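Local structure of scavenger receptor with C-type lectin type I (Homo sapiens, 2OX8) at residues 15-20 with 46-51; 66-69 with 74-77. The protein binds the leukocyte cell-surface glycan Lewis(x) through a C-type lectin carbohydrate-recognition domain. All blocks are in the same frame, centred on the assembly; numbering follows the deposited sequence.

Interaction 1: residues 15-20 with 46-51; sequences KCYYFS and REEQQW. With ZN (zinc ion), chain F.
In this C-type lectin domain, strand 15-19 with Tyr17 and helix 46-55 with Glu48 and Trp51 keep their backbones apart, the nearest CA pair, Tyr17 and Trp51, being 10.9 Å apart, and side chains alone bridge the gap. Tyr17 does most of the work from the strand side. With CG anti to its carbonyl carbon (chi1 -62°), the side chain leaves the strand toward the helix, and Tyr17 OH donates to Glu48 OE1 at 2.6 Å. The phenol comes from above the carboxylate, the two planes 75° apart. That same Glu48 OE1 binds a zinc ion at 2.0 Å, while Glu48 OE2 accepts from the backbone N of Asn44. Glu48 gets there as a fully extended arm. Trp51 covers one face of the tyrosine: its six-membered ring lies obliquely to the phenol, planes at 57°, with Trp51 CZ3 over the rim 3.3 Å from Tyr17 CD1. Phe12 stacks on Trp51, so strand 9-12 joins the same aromatic cluster. Phe42 O and Glu129 OE2 also bind the zinc. Tyr17 is therefore a second-shell residue: its hydroxyl helps fix the rotation of a metal-binding carboxylate, and the hydrogen bond would be expected to draw some negative charge from OE1.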
loop_
_atom_site.group_PDB
_atom_site.type_symbol
_atom_site.label_atom_id
_atom_site.label_comp_id
_atom_site.label_asym_id
_atom_site.label_seq_id
_atom_site.Cartn_x
_atom_site.Cartn_y
_atom_site.Cartn_z
ATOM N N LYS A 15 -13.591 -6.942 -4.989
ATOM C CA LYS A 15 -12.492 -7.201 -4.084
ATOM C C LYS A 15 -12.786 -6.990 -2.606
ATOM O O LYS A 15 -13.530 -6.065 -2.208
ATOM C CB LYS A 15 -11.305 -6.322 -4.477
ATOM C CG LYS A 15 -10.977 -6.369 -5.942
ATOM C CD LYS A 15 -9.970 -5.297 -6.302
ATOM C CE LYS A 15 -9.435 -5.531 -7.680
ATOM N NZ LYS A 15 -10.547 -5.463 -8.626
ATOM N N CYS A 16 -12.166 -7.849 -1.804
ATOM C CA CYS A 16 -12.277 -7.815 -0.360
ATOM C C CYS A 16 -11.016 -7.164 0.198
ATOM O O CYS A 16 -9.916 -7.567 -0.129
ATOM C CB CYS A 16 -12.437 -9.231 0.172
ATOM S SG CYS A 16 -13.980 -10.009 -0.421
ATOM N N TYR A 17 -11.190 -6.135 1.021
ATOM C CA TYR A 17 -10.073 -5.428 1.618
ATOM C C TYR A 17 -9.986 -5.644 3.132
ATOM O O TYR A 17 -10.995 -5.783 3.818
ATOM C CB TYR A 17 -10.194 -3.926 1.336
ATOM C CG TYR A 17 -10.154 -3.553 -0.126
ATOM C CD1 TYR A 17 -11.233 -3.812 -0.958
ATOM C CD2 TYR A 17 -9.016 -2.972 -0.683
ATOM C CE1 TYR A 17 -11.183 -3.498 -2.315
ATOM C CE2 TYR A 17 -8.953 -2.665 -2.033
ATOM C CZ TYR A 17 -10.038 -2.923 -2.844
ATOM O OH TYR A 17 -9.997 -2.584 -4.178
ATOM N N TYR A 18 -8.763 -5.672 3.648
ATOM C CA TYR A 18 -8.566 -5.824 5.079
ATOM C C TYR A 18 -7.707 -4.672 5.599
ATOM O O TYR A 18 -6.569 -4.480 5.156
ATOM C CB TYR A 18 -7.882 -7.155 5.401
ATOM C CG TYR A 18 -7.675 -7.370 6.885
ATOM C CD1 TYR A 18 -8.717 -7.795 7.704
ATOM C CD2 TYR A 18 -6.448 -7.106 7.474
ATOM C CE1 TYR A 18 -8.541 -7.949 9.076
ATOM C CE2 TYR A 18 -6.256 -7.257 8.835
ATOM C CZ TYR A 18 -7.304 -7.679 9.632
ATOM O OH TYR A 18 -7.096 -7.849 10.981
ATOM N N PHE A 19 -8.259 -3.893 6.521
ATOM C CA PHE A 19 -7.513 -2.805 7.113
ATOM C C PHE A 19 -7.020 -3.335 8.435
ATOM O O PHE A 19 -7.802 -3.543 9.358
ATOM C CB PHE A 19 -8.394 -1.572 7.300
ATOM C CG PHE A 19 -8.723 -0.885 6.014
ATOM C CD1 PHE A 19 -9.635 -1.445 5.124
ATOM C CD2 PHE A 19 -8.066 0.273 5.650
ATOM C CE1 PHE A 19 -9.878 -0.861 3.897
ATOM C CE2 PHE A 19 -8.307 0.865 4.420
ATOM C CZ PHE A 19 -9.211 0.296 3.544
ATOM N N SER A 20 -5.715 -3.557 8.517
ATOM C CA SER A 20 -5.105 -4.127 9.704
ATOM C C SER A 20 -5.226 -3.324 10.985
ATOM O O SER A 20 -5.324 -2.090 10.987
ATOM C CB SER A 20 -3.619 -4.382 9.474
ATOM O OG SER A 20 -2.886 -3.178 9.682
ATOM N N ARG A 46 -8.488 6.004 -9.685
ATOM C CA ARG A 46 -8.805 7.047 -8.724
ATOM C C ARG A 46 -10.012 6.654 -7.894
ATOM O O ARG A 46 -10.035 6.898 -6.689
ATOM C CB ARG A 46 -9.079 8.378 -9.437
ATOM C CG ARG A 46 -10.027 8.289 -10.624
ATOM C CD ARG A 46 -10.545 9.670 -11.025
ATOM N NE ARG A 46 -11.483 9.617 -12.148
ATOM C CZ ARG A 46 -11.119 9.514 -13.423
ATOM N NH1 ARG A 46 -9.833 9.453 -13.744
ATOM N NH2 ARG A 46 -12.043 9.479 -14.377
ATOM N N GLU A 47 -11.010 6.040 -8.537
ATOM C CA GLU A 47 -12.222 5.625 -7.840
ATOM C C GLU A 47 -11.891 4.701 -6.688
ATOM O O GLU A 47 -12.494 4.809 -5.621
ATOM C CB GLU A 47 -13.206 4.903 -8.768
ATOM C CG GLU A 47 -13.771 5.725 -9.918
ATOM C CD GLU A 47 -12.923 5.628 -11.187
ATOM O OE1 GLU A 47 -11.882 6.323 -11.281
ATOM O OE2 GLU A 47 -13.300 4.839 -12.090
ATOM N N GLU A 48 -10.951 3.780 -6.900
ATOM C CA GLU A 48 -10.561 2.859 -5.844
ATOM C C GLU A 48 -9.864 3.682 -4.763
ATOM O O GLU A 48 -10.198 3.584 -3.586
ATOM C CB GLU A 48 -9.626 1.758 -6.385
ATOM C CG GLU A 48 -9.211 0.713 -5.339
ATOM C CD GLU A 48 -8.241 -0.345 -5.878
ATOM O OE1 GLU A 48 -7.928 -1.317 -5.162
ATOM O OE2 GLU A 48 -7.781 -0.212 -7.014
ATOM N N GLN A 49 -8.912 4.512 -5.173
ATOM C CA GLN A 49 -8.180 5.372 -4.240
ATOM C C GLN A 49 -9.133 6.236 -3.404
ATOM O O GLN A 49 -8.918 6.418 -2.215
ATOM C CB GLN A 49 -7.186 6.261 -5.003
ATOM C CG GLN A 49 -6.539 7.360 -4.187
ATOM C CD GLN A 49 -5.616 6.846 -3.112
ATOM O OE1 GLN A 49 -4.577 6.246 -3.401
ATOM N NE2 GLN A 49 -5.987 7.079 -1.851
ATOM N N GLN A 50 -10.189 6.757 -4.013
ATOM C CA GLN A 50 -11.139 7.570 -3.253
ATOM C C GLN A 50 -11.931 6.729 -2.248
ATOM O O GLN A 50 -12.316 7.226 -1.196
ATOM C CB GLN A 50 -12.106 8.299 -4.197
ATOM C CG GLN A 50 -11.386 9.220 -5.189
ATOM C CD GLN A 50 -12.337 10.013 -6.082
ATOM O OE1 GLN A 50 -13.235 9.451 -6.719
ATOM N NE2 GLN A 50 -12.131 11.328 -6.138
ATOM N N TRP A 51 -12.169 5.458 -2.575
ATOM C CA TRP A 51 -12.918 4.563 -1.693
ATOM C C TRP A 51 -12.059 4.152 -0.512
ATOM O O TRP A 51 -12.505 4.164 0.632
ATOM C CB TRP A 51 -13.340 3.303 -2.434
ATOM C CG TRP A 51 -14.036 2.323 -1.553
ATOM C CD1 TRP A 51 -15.327 2.383 -1.133
ATOM C CD2 TRP A 51 -13.471 1.142 -0.949
ATOM N NE1 TRP A 51 -15.612 1.319 -0.304
ATOM C CE2 TRP A 51 -14.492 0.541 -0.171
ATOM C CE3 TRP A 51 -12.206 0.537 -0.986
ATOM C CZ2 TRP A 51 -14.285 -0.640 0.567
ATOM C CZ3 TRP A 51 -12.004 -0.637 -0.249
ATOM C CH2 TRP A 51 -13.042 -1.209 0.516
HETATM ZN ZN ZN F . -6.795 -2.768 -5.889
#

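Interaction 2: residues 66-69 with 74-77; sequences LTDS and EWKW. With ZN (zinc ion), chain H.
Leu66 and Thr67 pair with Trp77 and Lys76 in a short antiparallel beta hairpin of the C-type lectin fold. Thr67 and Lys76 form the hydrogen-bonded pair: Thr67 N donates to Lys76 O at 3.0 Å, and Lys76 N returns to Thr67 O at 2.9 Å, the second bond nearly straight at 170°. Leu66 and Trp77 make the neighbouring non-hydrogen-bonded pair.

The tight part is on the face that carries Leu66 and Trp77. Leu66, its CG anti to the backbone N (chi1 -173°), sits between two indoles. Its CG meets the edge of Trp75, 3.7 Å from Trp75 CE3, while its CB lies 3.7 Å from Trp77 CZ3 and CD1 is over a face of Trp77. Trp115 closes on this group from strand 115-118, touching Leu66 and meeting Trp77 edge-to-face, and Ala107 on strand 106-109 touches both Leu66 and Trp75.

The other face is looser and more polar. Thr67 and Lys76 are partly exposed there, and the lysine runs out extended to Glu74, two residues before it, and to Glu70 in the turn; Glu74 in turn pairs with Arg71.

Beyond the paired residues, Asp68 turns its carboxylate to a zinc ion and binds it with both oxygens, alongside Glu72, His100 and Asp105, while the backbone N of Asn73 donates to Asp68 OD2 and ties the turn to the metal site. The carboxylate lies nearly parallel to the indole of Trp75, planes 16° apart, and the tryptophan thus backs a metal ligand. Asp68 CB makes a CH-pi contact over the face of Trp75, 3.3 Å from the centroid of its five-membered ring.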
loop_
_atom_site.group_PDB
_atom_site.type_symbol
_atom_site.label_atom_id
_atom_site.label_comp_id
_atom_site.label_asym_id
_atom_site.label_seq_id
_atom_site.Cartn_x
_atom_site.Cartn_y
_atom_site.Cartn_z
ATOM N N LEU A 66 3.471 -1.634 -2.976
ATOM C CA LEU A 66 4.281 -0.896 -3.925
ATOM C C LEU A 66 5.685 -0.813 -3.381
ATOM O O LEU A 66 5.894 -0.475 -2.205
ATOM C CB LEU A 66 3.703 0.508 -4.118
ATOM C CG LEU A 66 4.307 1.415 -5.194
ATOM C CD1 LEU A 66 4.409 0.679 -6.528
ATOM C CD2 LEU A 66 3.440 2.672 -5.329
ATOM N N THR A 67 6.647 -1.131 -4.243
ATOM C CA THR A 67 8.047 -1.136 -3.861
ATOM C C THR A 67 8.956 -0.845 -5.053
ATOM O O THR A 67 8.525 -0.925 -6.208
ATOM C CB THR A 67 8.412 -2.517 -3.285
ATOM O OG1 THR A 67 8.245 -3.520 -4.301
ATOM C CG2 THR A 67 7.482 -2.862 -2.117
ATOM N N ASP A 68 10.207 -0.492 -4.768
ATOM C CA ASP A 68 11.180 -0.235 -5.833
ATOM C C ASP A 68 12.429 -1.092 -5.600
ATOM O O ASP A 68 13.419 -0.986 -6.323
ATOM C CB ASP A 68 11.539 1.258 -5.904
ATOM C CG ASP A 68 12.599 1.666 -4.899
ATOM O OD1 ASP A 68 12.575 1.156 -3.756
ATOM O OD2 ASP A 68 13.450 2.515 -5.256
ATOM N N SER A 69 12.342 -1.963 -4.599
ATOM C CA SER A 69 13.415 -2.866 -4.208
ATOM C C SER A 69 13.984 -3.771 -5.312
ATOM O O SER A 69 15.164 -4.115 -5.274
ATOM C CB SER A 69 12.947 -3.736 -3.039
ATOM O OG SER A 69 11.847 -4.547 -3.419
ATOM N N GLU A 74 12.382 2.177 -9.859
ATOM C CA GLU A 74 11.446 1.540 -10.797
ATOM C C GLU A 74 10.317 0.947 -9.935
ATOM O O GLU A 74 10.258 -0.269 -9.700
ATOM C CB GLU A 74 12.185 0.447 -11.599
ATOM C CG GLU A 74 11.470 -0.085 -12.855
ATOM C CD GLU A 74 12.343 -1.060 -13.662
ATOM O OE1 GLU A 74 11.810 -1.829 -14.503
ATOM O OE2 GLU A 74 13.576 -1.050 -13.458
ATOM N N TRP A 75 9.430 1.823 -9.462
ATOM C CA TRP A 75 8.331 1.424 -8.585
ATOM C C TRP A 75 7.313 0.541 -9.259
ATOM O O TRP A 75 6.830 0.852 -10.348
ATOM C CB TRP A 75 7.653 2.665 -7.959
ATOM C CG TRP A 75 8.585 3.367 -7.011
ATOM C CD1 TRP A 75 9.711 4.069 -7.351
ATOM C CD2 TRP A 75 8.619 3.235 -5.579
ATOM N NE1 TRP A 75 10.449 4.357 -6.231
ATOM C CE2 TRP A 75 9.807 3.862 -5.130
ATOM C CE3 TRP A 75 7.765 2.644 -4.634
ATOM C CZ2 TRP A 75 10.166 3.912 -3.782
ATOM C CZ3 TRP A 75 8.123 2.695 -3.288
ATOM C CH2 TRP A 75 9.317 3.325 -2.876
ATOM N N LYS A 76 6.999 -0.567 -8.592
ATOM C CA LYS A 76 6.041 -1.543 -9.100
ATOM C C LYS A 76 5.173 -2.153 -8.010
ATOM O O LYS A 76 5.559 -2.227 -6.840
ATOM C CB LYS A 76 6.772 -2.694 -9.794
ATOM C CG LYS A 76 7.551 -2.350 -11.043
ATOM C CD LYS A 76 8.269 -3.600 -11.505
ATOM C CE LYS A 76 9.224 -3.351 -12.656
ATOM N NZ LYS A 76 10.181 -4.495 -12.746
ATOM N N TRP A 77 3.994 -2.606 -8.415
ATOM C CA TRP A 77 3.076 -3.261 -7.505
ATOM C C TRP A 77 3.630 -4.675 -7.382
ATOM O O TRP A 77 4.266 -5.156 -8.322
ATOM C CB TRP A 77 1.683 -3.291 -8.114
ATOM C CG TRP A 77 1.064 -1.952 -8.255
ATOM C CD1 TRP A 77 0.744 -1.320 -9.417
ATOM C CD2 TRP A 77 0.629 -1.091 -7.194
ATOM N NE1 TRP A 77 0.129 -0.117 -9.148
ATOM C CE2 TRP A 77 0.048 0.048 -7.793
ATOM C CE3 TRP A 77 0.673 -1.174 -5.796
ATOM C CZ2 TRP A 77 -0.486 1.097 -7.046
ATOM C CZ3 TRP A 77 0.140 -0.125 -5.052
ATOM C CH2 TRP A 77 -0.431 0.995 -5.681
HETATM ZN ZN ZN H . 14.251 2.431 -3.396
#

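How the interactions relate
From the N terminus, the chain runs through strand 9-12 and turns back as strand 15-19, passes helix 26-35 and strand 39-40, and enters helix 46-55, where interaction 1 closes a loop of 25 residues. Strand 62-67 follows, and interaction 2 closes a shorter turn of four residues back onto strand 76-77. The loops are in series, neither nested nor crossed; the contacts lie on opposite sides of the chain's centre, their centres about 19 Å apart. Both reach the same mixed sheet, in which strand 125-131 pairs with 15-19 and with 62-67. Interaction 1 ties a helix to that sheet; interaction 2 adds the short strand 76-77 beside strand 62-67. Each includes a ligand of a different zinc ion.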